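Local coordinates for soluble lytic murein transglycosylase (Pseudomonas aeruginosa, PDB 5OHU), which probably cleaves the glycan strands of peptidoglycan as a lytic transglycosylase of the Slt family, at residues 102-105 with 106-110. Numbering follows the deposited sequence.
Sequences WLRL and LADRG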
loop_
_atom_site.group_PDB
_atom_site.type_symbol
_atom_site.label_atom_id
_atom_site.label_comp_id
_atom_site.label_asym_id
_atom_site.label_seq_id
_atom_site.Cartn_x
_atom_site.Cartn_y
_atom_site.Cartn_z
ATOM N N TRP A 102 6.670 -15.824 -24.801
ATOM C CA TRP A 102 6.142 -16.275 -26.082
ATOM C C TRP A 102 5.740 -15.099 -26.972
ATOM O O TRP A 102 6.131 -15.039 -28.144
ATOM C CB TRP A 102 4.970 -17.208 -25.847
ATOM C CG TRP A 102 4.507 -17.864 -27.063
ATOM C CD1 TRP A 102 5.265 -18.528 -27.973
ATOM C CD2 TRP A 102 3.158 -17.935 -27.527
ATOM N NE1 TRP A 102 4.472 -18.998 -28.990
ATOM C CE2 TRP A 102 3.171 -18.655 -28.732
ATOM C CE3 TRP A 102 1.941 -17.448 -27.041
ATOM C CZ2 TRP A 102 2.013 -18.913 -29.460
ATOM C CZ3 TRP A 102 0.797 -17.709 -27.753
ATOM C CH2 TRP A 102 0.837 -18.438 -28.949
ATOM N N LEU A 103 4.970 -14.142 -26.430
ATOM C CA LEU A 103 4.533 -12.998 -27.238
ATOM C C LEU A 103 5.728 -12.222 -27.784
ATOM O O LEU A 103 5.685 -11.709 -28.910
ATOM C CB LEU A 103 3.611 -12.072 -26.428
ATOM C CG LEU A 103 2.115 -12.436 -26.240
ATOM C CD1 LEU A 103 1.277 -12.039 -27.428
ATOM C CD2 LEU A 103 1.929 -13.924 -26.053
ATOM N N ARG A 104 6.803 -12.139 -27.003
ATOM C CA ARG A 104 8.056 -11.563 -27.486
ATOM C C ARG A 104 8.572 -12.317 -28.715
ATOM O O ARG A 104 8.861 -11.716 -29.762
ATOM C CB ARG A 104 9.062 -11.598 -26.336
ATOM C CG ARG A 104 10.291 -10.771 -26.464
ATOM C CD ARG A 104 11.237 -11.113 -25.304
ATOM N NE ARG A 104 10.942 -10.391 -24.068
ATOM C CZ ARG A 104 11.082 -10.908 -22.848
ATOM N NH1 ARG A 104 11.480 -12.169 -22.695
ATOM N NH2 ARG A 104 10.818 -10.172 -21.776
ATOM N N LEU A 105 8.665 -13.646 -28.619
ATOM C CA LEU A 105 9.008 -14.447 -29.792
ATOM C C LEU A 105 8.064 -14.170 -30.963
ATOM O O LEU A 105 8.513 -13.962 -32.099
ATOM C CB LEU A 105 8.994 -15.930 -29.438
ATOM C CG LEU A 105 10.118 -16.397 -28.503
ATOM C CD1 LEU A 105 9.960 -17.878 -28.204
ATOM C CD2 LEU A 105 11.504 -16.112 -29.094
ATOM N N LEU A 106 6.748 -14.175 -30.715
ATOM C CA LEU A 106 5.803 -14.024 -31.823
ATOM C C LEU A 106 6.011 -12.701 -32.539
ATOM O O LEU A 106 5.928 -12.624 -33.775
ATOM C CB LEU A 106 4.364 -14.111 -31.315
ATOM C CG LEU A 106 3.902 -15.423 -30.704
ATOM C CD1 LEU A 106 2.533 -15.226 -30.111
ATOM C CD2 LEU A 106 3.928 -16.543 -31.783
ATOM N N ALA A 107 6.253 -11.642 -31.770
ATOM C CA ALA A 107 6.490 -10.331 -32.359
ATOM C C ALA A 107 7.806 -10.306 -33.125
ATOM O O ALA A 107 7.871 -9.762 -34.231
ATOM C CB ALA A 107 6.478 -9.264 -31.261
ATOM N N ASP A 108 8.864 -10.897 -32.558
ATOM C CA ASP A 108 10.147 -10.924 -33.252
ATOM C C ASP A 108 10.055 -11.666 -34.585
ATOM O O ASP A 108 10.824 -11.374 -35.502
ATOM C CB ASP A 108 11.224 -11.537 -32.356
ATOM C CG ASP A 108 11.473 -10.716 -31.075
ATOM O OD1 ASP A 108 11.057 -9.537 -31.009
ATOM O OD2 ASP A 108 12.098 -11.248 -30.132
ATOM N N ARG A 109 9.103 -12.591 -34.734
ATOM C CA ARG A 109 8.939 -13.327 -35.980
ATOM C C ARG A 109 7.960 -12.682 -36.946
ATOM O O ARG A 109 7.737 -13.232 -38.030
ATOM C CB ARG A 109 8.416 -14.747 -35.733
ATOM C CG ARG A 109 9.086 -15.565 -34.684
ATOM C CD ARG A 109 8.306 -16.874 -34.577
ATOM N NE ARG A 109 8.922 -17.734 -33.571
ATOM C CZ ARG A 109 8.269 -18.568 -32.768
ATOM N NH1 ARG A 109 6.943 -18.663 -32.843
ATOM N NH2 ARG A 109 8.968 -19.296 -31.905
ATOM N N GLY A 110 7.310 -11.586 -36.577
ATOM C CA GLY A 110 6.228 -11.117 -37.415
ATOM C C GLY A 110 4.973 -11.967 -37.377
ATOM O O GLY A 110 4.095 -11.784 -38.229
HETATM O O HOH W 1 5.033 -20.731 -31.149
#
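Leu-106 CD1 sits squarely over the six-membered ring of Trp-102, 3.5 Å from its centroid and 2° off the ring normal, a CH-pi contact one turn apart in helix 95-108. The other branch, CD2, lies by CE2 of the indole, 3.8 Å from Trp-102 NE1. With CG of Trp-102 anti to its backbone nitrogen (chi1 -171°), the indole turns beneath the leucine branches; its ring also meets Tyr-118 edge-to-face and packs on helix 79-88.

One water joins the indole to Arg-109, accepting from Trp-102 NE1 in the ring plane at 2.8 Å and from Arg-109 NH1 at a longer 3.3 Å. To get there, the arginine chain runs extended from CG to NE past Leu-105, whose CB lies over the guanidinium face, toward its rim.

Backbone bonds carry the helix to its end. Leu-106 N to Trp-102 O is 2.8 Å, followed by Ala-107 to Leu-103 and Asp-108 to Arg-104; the last of this i-to-i+4 series, Arg-109 N to Leu-105 O, is more bent at 138°. Gly-110, with positive phi, closes the helix in a Schellman motif, its N 3.0 Å from Ala-107 O.

Arg-104 and Asp-108 run side by side without pairing, Arg-104 instead forming a salt bridge with Glu-127. By taking two N-H donors, the water satisfies the buried indole N-H through solvent at the helix end, while leucine covers one ring face.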